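Local coordinates for homoserine O-acetyltransferase (Pseudomonas veronii, PDB 5EFZ), which hydrolyses ethyl acetate to ethanol and acetate, an esterase step in the bacterial degradation of short-chain methyl ketones, at residues V299-H304 / S323-L328; P327-D332 / L345-A350. All coordinates share one frame; numbering follows the deposited sequence.

Interaction 1: residues V299-H304 / S323-L328; sequences VMPISH and SEFRPL
Glu324 OE1 is gripped by two nitrogens of a single guanidinium: Arg326 NE and Arg326 NH2 both reach it side-on at 2.9 Å, and the oxygen lies in the guanidinium plane. NH2 uses the syn lone pair of the carboxylate, whereas NE comes from above the carboxylate plane. Arg326, just past the outermost strand, suits its place because its long chain, extended from CG to NE, reaches toward helix 342-356, where NH2 also forms a salt bridge with Glu354 and NH1 a hydrogen bond with His351. Beside this clamp the backbones are laced together. Val299 N donates to Glu324 O at 3.0 Å, almost straight at 176°, and Arg326 N returns a bond to Val299 O at 2.9 Å. One residue thus bonds to both neighbours of Phe325, the pattern of parallel strands. These are the last two strands of the mixed sheet of the alpha/beta-hydrolase fold, joined through helix 310-317 as a beta-alpha-beta unit. The lacing continues beyond them: Leu328 N donates to Pro301 O at 2.8 Å, and Ser303 N to Leu328 O. Pro301 has no N-H but needs only its carbonyl here. On the side of Val299 and Phe325, the Phe325 ring, its CG anti to the backbone N, brings CE1 within 3.6 Å of Pro301 CG, and the two side chains run at about a right angle to each other. Flexible Met300 fits a different neighbour: its chain bends at chi3 (67°) and sets CE only 3.4 Å from Leu328 CD2, tighter than usual carbon contact. At the far end Ser303 OG is hydrogen-bonded to His304 ND1 at 2.8 Å, in the plane of the imidazole at its edge, and also bonds to Ser330 N.

Interaction 2: residues P327-D332 / L345-A350; sequences PLRSID and LDQLDA
The loop that leaves the last strand of the alpha/beta-hydrolase sheet is pinned here to the C-terminal helix 342-356, and one glutamine does most of the pinning. The carboxamide of Gln347 engages the N-H and the C=O of the same residue, Arg329, much as a neighbouring peptide would. Arg329 N donates to Gln347 OE1 at 2.9 Å, nearly straight at 176°, on a lone pair in the carbonyl plane. In return Gln347 NE2 donates to Arg329 O at 2.9 Å, again on a lone pair, with the acceptor close to the amide plane. Glutamine suits the place because it carries both a donor and an acceptor on a chain that stays extended beyond CG (chi2 168°), long enough to span from helix to loop. The two bonds fix the rotation of the amide and decide which end is oxygen and which nitrogen.

The closely packed part is built by Leu328. Its CD2 lies against the helix backbone, 3.9 Å from Leu348 N, and the same methyl meets Gln347 CB at 4.1 Å. Leucine suits this buried place between loop and helix, where a branched apolar end can meet the helix backbone; Leu348 itself touches Met300 and Tyr79. Further along, the loop bends at an ST turn, where Asp332 N donates to Ser330 OG at 3.0 Å; that hydroxyl also bonds to Asp341.

The outer side is looser. Arg329 is exposed: only the base of its side chain lies by the amide, CB being 3.8 Å from Gln347 OE1, and the extended chain then leads away from the helix, as a charged group at the exposed surface can. On the strand side of the amide, a water donates to Pro327 O and, at 2.6 Å, to Gln347 OE1.

The two interactions have centres about 9 Å apart and share Pro327 and Leu328, where the outermost strand has given way to loop. Along the chain come strand 296-300, helix 310-317, strand 324-325, the loop and helix 342-356, so interaction 1 adds a strand to the sheet edge and interaction 2 ties the loop that follows to the final helix. They also touch directly, Met300 CE of the first packing against Leu348 CD1 of the second. Asp305 and His334, the inferred acid and base of the catalytic triad with Ser151, each lie just beyond one of the segments 299-304 and 327-332.

Interaction 1: residues V299-H304 / S323-L328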
ATOM      1  N   VAL A 299      -4.557 -21.110  10.354  1.00 18.08           N
ATOM      2  CA  VAL A 299      -3.885 -19.915   9.863  1.00 17.12           C
ATOM      3  C   VAL A 299      -4.842 -19.270   8.868  1.00 18.09           C
ATOM      4  O   VAL A 299      -5.218 -19.906   7.866  1.00 17.18           O
ATOM      5  CB  VAL A 299      -2.541 -20.259   9.174  1.00 16.76           C
ATOM      6  CG1 VAL A 299      -1.872 -18.972   8.601  1.00 14.40           C
ATOM      7  CG2 VAL A 299      -1.605 -21.022  10.136  1.00 17.69           C
ATOM      8  N   MET A 300      -5.289 -18.062   9.186  1.00 17.90           N
ATOM      9  CA  MET A 300      -6.417 -17.453   8.470  1.00 18.24           C
ATOM     10  C   MET A 300      -6.119 -16.028   8.016  1.00 15.37           C
ATOM     11  O   MET A 300      -6.616 -15.066   8.587  1.00 16.85           O
ATOM     12  CB  MET A 300      -7.686 -17.494   9.366  1.00 17.12           C
ATOM     13  CG  MET A 300      -8.024 -18.958   9.813  1.00 16.97           C
ATOM     14  SD  MET A 300      -9.527 -19.026  10.806  1.00 25.87           S
ATOM     15  CE  MET A 300     -10.734 -18.582   9.625  1.00 36.80           C
ATOM     16  N   PRO A 301      -5.323 -15.899   6.949  1.00 15.07           N
ATOM     17  CA  PRO A 301      -5.169 -14.557   6.372  1.00 14.83           C
ATOM     18  C   PRO A 301      -6.483 -14.088   5.735  1.00 17.18           C
ATOM     19  O   PRO A 301      -7.337 -14.927   5.448  1.00 19.37           O
ATOM     20  CB  PRO A 301      -4.101 -14.759   5.293  1.00 13.32           C
ATOM     21  CG  PRO A 301      -4.311 -16.231   4.840  1.00 18.18           C
ATOM     22  CD  PRO A 301      -4.641 -16.944   6.160  1.00 16.60           C
ATOM     23  N   ILE A 302      -6.613 -12.783   5.503  1.00 16.68           N
ATOM     24  CA  ILE A 302      -7.753 -12.234   4.781  1.00 17.65           C
ATOM     25  C   ILE A 302      -7.289 -12.093   3.343  1.00 17.74           C
ATOM     26  O   ILE A 302      -6.181 -11.608   3.112  1.00 14.87           O
ATOM     27  CB  ILE A 302      -8.208 -10.899   5.398  1.00 19.92           C
ATOM     28  CG1 ILE A 302      -8.827 -11.195   6.798  1.00 16.73           C
ATOM     29  CG2 ILE A 302      -9.179 -10.121   4.439  1.00 19.05           C
ATOM     30  CD1 ILE A 302      -9.080  -9.954   7.668  1.00 17.75           C
ATOM     31  N   SER A 303      -8.114 -12.561   2.398  1.00 16.71           N
ATOM     32  CA  SER A 303      -7.687 -12.703   1.008  1.00 16.84           C
ATOM     33  C   SER A 303      -7.066 -11.438   0.407  1.00 17.70           C
ATOM     34  O   SER A 303      -6.040 -11.518  -0.309  1.00 17.87           O
ATOM     35  CB  SER A 303      -8.880 -13.178   0.134  1.00 16.95           C
ATOM     36  OG  SER A 303      -9.951 -12.235   0.167  1.00 16.01           O
ATOM     37  N   HIS A 304      -7.652 -10.269   0.694  1.00 15.04           N
ATOM     38  CA  HIS A 304      -7.211  -9.032   0.051  1.00 15.66           C
ATOM     39  C   HIS A 304      -6.408  -8.133   1.015  1.00 15.91           C
ATOM     40  O   HIS A 304      -6.234  -6.943   0.766  1.00 16.23           O
ATOM     41  CB  HIS A 304      -8.428  -8.262  -0.531  1.00 16.69           C
ATOM     42  CG  HIS A 304      -9.027  -8.908  -1.740  1.00 21.50           C
ATOM     43  ND1 HIS A 304      -9.616 -10.168  -1.715  1.00 20.22           N
ATOM     44  CD2 HIS A 304      -9.095  -8.509  -3.034  1.00 22.13           C
ATOM     45  CE1 HIS A 304     -10.043 -10.477  -2.914  1.00 20.52           C
ATOM     46  NE2 HIS A 304      -9.746  -9.478  -3.745  1.00 19.88           N
ATOM     47  N   SER A 323      -1.481 -28.181  11.494  1.00 31.22           N
ATOM     48  CA  SER A 323      -2.227 -26.961  11.169  1.00 24.64           C
ATOM     49  C   SER A 323      -3.039 -27.046   9.877  1.00 24.32           C
ATOM     50  O   SER A 323      -2.886 -27.982   9.096  1.00 22.82           O
ATOM     51  CB  SER A 323      -1.263 -25.777  11.072  1.00 25.11           C
ATOM     52  OG  SER A 323      -0.401 -25.905   9.947  1.00 23.17           O
ATOM     53  N   GLU A 324      -3.882 -26.042   9.649  1.00 21.60           N
ATOM     54  CA  GLU A 324      -4.677 -25.951   8.420  1.00 19.93           C
ATOM     55  C   GLU A 324      -4.660 -24.532   7.923  1.00 22.24           C
ATOM     56  O   GLU A 324      -4.675 -23.604   8.714  1.00 20.99           O
ATOM     57  CB  GLU A 324      -6.116 -26.397   8.643  1.00 20.92           C
ATOM     58  CG  GLU A 324      -6.179 -27.843   9.114  1.00 29.86           C
ATOM     59  CD  GLU A 324      -7.578 -28.395   9.183  1.00 36.19           C
ATOM     60  OE1 GLU A 324      -8.470 -27.837   8.520  1.00 37.81           O
ATOM     61  OE2 GLU A 324      -7.789 -29.401   9.906  1.00 42.09           O
ATOM     62  N   PHE A 325      -4.654 -24.380   6.610  1.00 19.80           N
ATOM     63  CA  PHE A 325      -4.661 -23.060   5.987  1.00 20.75           C
ATOM     64  C   PHE A 325      -6.088 -22.735   5.557  1.00 19.91           C
ATOM     65  O   PHE A 325      -6.677 -23.441   4.721  1.00 20.39           O
ATOM     66  CB  PHE A 325      -3.687 -23.052   4.792  1.00 20.94           C
ATOM     67  CG  PHE A 325      -3.458 -21.688   4.193  1.00 22.96           C
ATOM     68  CD1 PHE A 325      -2.865 -20.690   4.944  1.00 23.97           C
ATOM     69  CD2 PHE A 325      -3.803 -21.428   2.859  1.00 23.92           C
ATOM     70  CE1 PHE A 325      -2.618 -19.422   4.385  1.00 23.86           C
ATOM     71  CE2 PHE A 325      -3.568 -20.151   2.288  1.00 24.07           C
ATOM     72  CZ  PHE A 325      -2.982 -19.151   3.075  1.00 19.48           C
ATOM     73  N   ARG A 326      -6.689 -21.742   6.200  1.00 20.14           N
ATOM     74  CA  ARG A 326      -8.077 -21.373   5.932  1.00 22.76           C
ATOM     75  C   ARG A 326      -8.248 -19.860   5.708  1.00 17.95           C
ATOM     76  O   ARG A 326      -8.688 -19.150   6.595  1.00 18.77           O
ATOM     77  CB  ARG A 326      -8.961 -21.832   7.084  1.00 25.23           C
ATOM     78  CG  ARG A 326      -9.149 -23.372   7.069  1.00 25.27           C
ATOM     79  CD  ARG A 326      -9.723 -23.906   8.331  1.00 27.08           C
ATOM     80  NE  ARG A 326      -9.967 -25.356   8.266  1.00 30.29           N
ATOM     81  CZ  ARG A 326     -11.152 -25.927   8.431  1.00 30.98           C
ATOM     82  NH1 ARG A 326     -12.213 -25.173   8.637  1.00 32.59           N
ATOM     83  NH2 ARG A 326     -11.280 -27.253   8.385  1.00 30.87           N
ATOM     84  N   PRO A 327      -7.920 -19.394   4.506  1.00 19.83           N
ATOM     85  CA  PRO A 327      -8.038 -17.944   4.258  1.00 18.35           C
ATOM     86  C   PRO A 327      -9.498 -17.493   4.374  1.00 17.82           C
ATOM     87  O   PRO A 327     -10.400 -18.249   3.962  1.00 20.50           O
ATOM     88  CB  PRO A 327      -7.548 -17.776   2.813  1.00 20.64           C
ATOM     89  CG  PRO A 327      -6.863 -19.048   2.466  1.00 26.52           C
ATOM     90  CD  PRO A 327      -7.506 -20.133   3.307  1.00 24.63           C
ATOM     91  N   LEU A 328      -9.701 -16.278   4.878  1.00 15.97           N
ATOM     92  CA  LEU A 328     -11.004 -15.634   4.913  1.00 17.02           C
ATOM     93  C   LEU A 328     -11.174 -14.841   3.622  1.00 20.53           C
ATOM     94  O   LEU A 328     -10.302 -14.044   3.275  1.00 22.71           O
ATOM     95  CB  LEU A 328     -11.106 -14.696   6.116  1.00 18.21           C
ATOM     96  CG  LEU A 328     -11.007 -15.440   7.451  1.00 18.49           C
ATOM     97  CD1 LEU A 328     -10.910 -14.420   8.550  1.00 17.94           C
ATOM     98  CD2 LEU A 328     -12.264 -16.300   7.645  1.00 19.12           C
TER

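Interaction 2: residues P327-D332 / L345-A350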
ATOM      1  N   PRO A 327      -7.920 -19.394   4.506  1.00 19.83           N
ATOM      2  CA  PRO A 327      -8.038 -17.944   4.258  1.00 18.35           C
ATOM      3  C   PRO A 327      -9.498 -17.493   4.374  1.00 17.82           C
ATOM      4  O   PRO A 327     -10.400 -18.249   3.962  1.00 20.50           O
ATOM      5  CB  PRO A 327      -7.548 -17.776   2.813  1.00 20.64           C
ATOM      6  CG  PRO A 327      -6.863 -19.048   2.466  1.00 26.52           C
ATOM      7  CD  PRO A 327      -7.506 -20.133   3.307  1.00 24.63           C
ATOM      8  N   LEU A 328      -9.701 -16.278   4.878  1.00 15.97           N
ATOM      9  CA  LEU A 328     -11.004 -15.634   4.913  1.00 17.02           C
ATOM     10  C   LEU A 328     -11.174 -14.841   3.622  1.00 20.53           C
ATOM     11  O   LEU A 328     -10.302 -14.044   3.275  1.00 22.71           O
ATOM     12  CB  LEU A 328     -11.106 -14.696   6.116  1.00 18.21           C
ATOM     13  CG  LEU A 328     -11.007 -15.440   7.451  1.00 18.49           C
ATOM     14  CD1 LEU A 328     -10.910 -14.420   8.550  1.00 17.94           C
ATOM     15  CD2 LEU A 328     -12.264 -16.300   7.645  1.00 19.12           C
ATOM     16  N   ARG A 329     -12.282 -15.024   2.924  1.00 19.13           N
ATOM     17  CA  ARG A 329     -12.440 -14.372   1.616  1.00 20.96           C
ATOM     18  C   ARG A 329     -13.118 -13.037   1.873  1.00 21.05           C
ATOM     19  O   ARG A 329     -14.288 -13.011   2.274  1.00 21.00           O
ATOM     20  CB  ARG A 329     -13.282 -15.232   0.659  1.00 24.88           C
ATOM     21  CG  ARG A 329     -12.607 -16.545   0.290  1.00 29.72           C
ATOM     22  CD  ARG A 329     -13.551 -17.577  -0.325  1.00 37.03           C
ATOM     23  NE  ARG A 329     -12.741 -18.737  -0.685  1.00 39.81           N
ATOM     24  CZ  ARG A 329     -12.470 -19.128  -1.929  1.00 42.25           C
ATOM     25  NH1 ARG A 329     -13.022 -18.516  -2.962  1.00 42.34           N
ATOM     26  NH2 ARG A 329     -11.680 -20.172  -2.130  1.00 43.80           N
ATOM     27  N   SER A 330     -12.397 -11.936   1.676  1.00 19.47           N
ATOM     28  CA  SER A 330     -13.001 -10.629   1.863  1.00 18.56           C
ATOM     29  C   SER A 330     -12.228  -9.554   1.120  1.00 18.72           C
ATOM     30  O   SER A 330     -11.027  -9.384   1.355  1.00 17.22           O
ATOM     31  CB  SER A 330     -13.045 -10.261   3.363  1.00 18.71           C
ATOM     32  OG  SER A 330     -13.552  -8.938   3.488  1.00 17.61           O
ATOM     33  N   ILE A 331     -12.910  -8.809   0.258  1.00 18.01           N
ATOM     34  CA  ILE A 331     -12.239  -7.691  -0.410  1.00 19.83           C
ATOM     35  C   ILE A 331     -12.033  -6.522   0.557  1.00 21.49           C
ATOM     36  O   ILE A 331     -11.414  -5.513   0.181  1.00 20.14           O
ATOM     37  CB  ILE A 331     -13.019  -7.211  -1.655  1.00 20.33           C
ATOM     38  CG1 ILE A 331     -14.390  -6.663  -1.251  1.00 21.11           C
ATOM     39  CG2 ILE A 331     -13.146  -8.357  -2.707  1.00 22.54           C
ATOM     40  CD1 ILE A 331     -15.100  -5.957  -2.360  1.00 24.54           C
ATOM     41  N   ASP A 332     -12.545  -6.625   1.795  1.00 18.17           N
ATOM     42  CA  ASP A 332     -12.346  -5.524   2.751  1.00 17.52           C
ATOM     43  C   ASP A 332     -10.901  -5.530   3.249  1.00 17.87           C
ATOM     44  O   ASP A 332     -10.445  -4.564   3.845  1.00 18.16           O
ATOM     45  CB  ASP A 332     -13.299  -5.601   3.961  1.00 16.20           C
ATOM     46  CG  ASP A 332     -14.742  -5.240   3.604  1.00 18.14           C
ATOM     47  OD1 ASP A 332     -15.133  -5.338   2.416  1.00 20.66           O
ATOM     48  OD2 ASP A 332     -15.513  -4.885   4.516  1.00 19.78           O
ATOM     49  N   LEU A 345     -17.305 -12.381   8.577  1.00 19.31           N
ATOM     50  CA  LEU A 345     -17.650 -12.825   9.948  1.00 19.35           C
ATOM     51  C   LEU A 345     -18.346 -14.196   9.961  1.00 21.21           C
ATOM     52  O   LEU A 345     -18.099 -15.000  10.860  1.00 18.61           O
ATOM     53  CB  LEU A 345     -18.553 -11.802  10.646  1.00 17.83           C
ATOM     54  CG  LEU A 345     -17.827 -10.453  10.926  1.00 19.37           C
ATOM     55  CD1 LEU A 345     -18.744  -9.496  11.641  1.00 20.54           C
ATOM     56  CD2 LEU A 345     -16.546 -10.632  11.741  1.00 21.78           C
ATOM     57  N   ASP A 346     -19.223 -14.439   8.981  1.00 19.82           N
ATOM     58  CA  ASP A 346     -19.923 -15.713   8.906  1.00 23.43           C
ATOM     59  C   ASP A 346     -18.919 -16.835   8.610  1.00 22.15           C
ATOM     60  O   ASP A 346     -18.964 -17.890   9.252  1.00 20.62           O
ATOM     61  CB  ASP A 346     -21.027 -15.646   7.853  1.00 29.27           C
ATOM     62  CG  ASP A 346     -21.886 -16.882   7.830  1.00 40.79           C
ATOM     63  OD1 ASP A 346     -22.730 -17.036   8.736  1.00 45.36           O
ATOM     64  OD2 ASP A 346     -21.725 -17.696   6.890  1.00 44.60           O
ATOM     65  N   GLN A 347     -17.987 -16.601   7.679  1.00 19.09           N
ATOM     66  CA  GLN A 347     -16.958 -17.615   7.413  1.00 20.91           C
ATOM     67  C   GLN A 347     -16.126 -17.894   8.649  1.00 21.25           C
ATOM     68  O   GLN A 347     -15.803 -19.053   8.979  1.00 20.27           O
ATOM     69  CB  GLN A 347     -16.019 -17.173   6.294  1.00 21.62           C
ATOM     70  CG  GLN A 347     -16.647 -16.808   4.988  1.00 26.89           C
ATOM     71  CD  GLN A 347     -15.601 -16.118   4.105  1.00 28.01           C
ATOM     72  OE1 GLN A 347     -14.448 -16.581   4.011  1.00 27.91           O
ATOM     73  NE2 GLN A 347     -15.984 -14.998   3.500  1.00 24.47           N
ATOM     74  N   LEU A 348     -15.745 -16.825   9.337  1.00 19.65           N
ATOM     75  CA  LEU A 348     -14.897 -16.981  10.504  1.00 19.33           C
ATOM     76  C   LEU A 348     -15.580 -17.806  11.585  1.00 21.32           C
ATOM     77  O   LEU A 348     -14.935 -18.654  12.226  1.00 20.50           O
ATOM     78  CB  LEU A 348     -14.518 -15.608  11.076  1.00 19.06           C
ATOM     79  CG  LEU A 348     -13.625 -15.665  12.320  1.00 20.46           C
ATOM     80  CD1 LEU A 348     -12.311 -16.377  12.002  1.00 18.88           C
ATOM     81  CD2 LEU A 348     -13.334 -14.252  12.807  1.00 18.48           C
ATOM     82  N   ASP A 349     -16.875 -17.547  11.809  1.00 18.43           N
ATOM     83  CA  ASP A 349     -17.606 -18.283  12.848  1.00 20.85           C
ATOM     84  C   ASP A 349     -17.611 -19.769  12.526  1.00 22.63           C
ATOM     85  O   ASP A 349     -17.502 -20.624  13.444  1.00 20.60           O
ATOM     86  CB  ASP A 349     -19.053 -17.770  12.996  1.00 23.38           C
ATOM     87  CG  ASP A 349     -19.164 -16.587  13.971  1.00 30.91           C
ATOM     88  OD1 ASP A 349     -18.242 -16.397  14.804  1.00 31.02           O
ATOM     89  OD2 ASP A 349     -20.173 -15.846  13.909  1.00 35.36           O
ATOM     90  N   ALA A 350     -17.765 -20.072  11.236  1.00 20.59           N
ATOM     91  CA  ALA A 350     -17.840 -21.468  10.786  1.00 24.19           C
ATOM     92  C   ALA A 350     -16.492 -22.168  11.015  1.00 22.16           C
ATOM     93  O   ALA A 350     -16.447 -23.298  11.530  1.00 21.94           O
ATOM     94  CB  ALA A 350     -18.264 -21.545   9.316  1.00 24.38           C
TER
HETATM   95  O   HOH W   1     -13.181 -18.849   4.447  1.00 26.41           O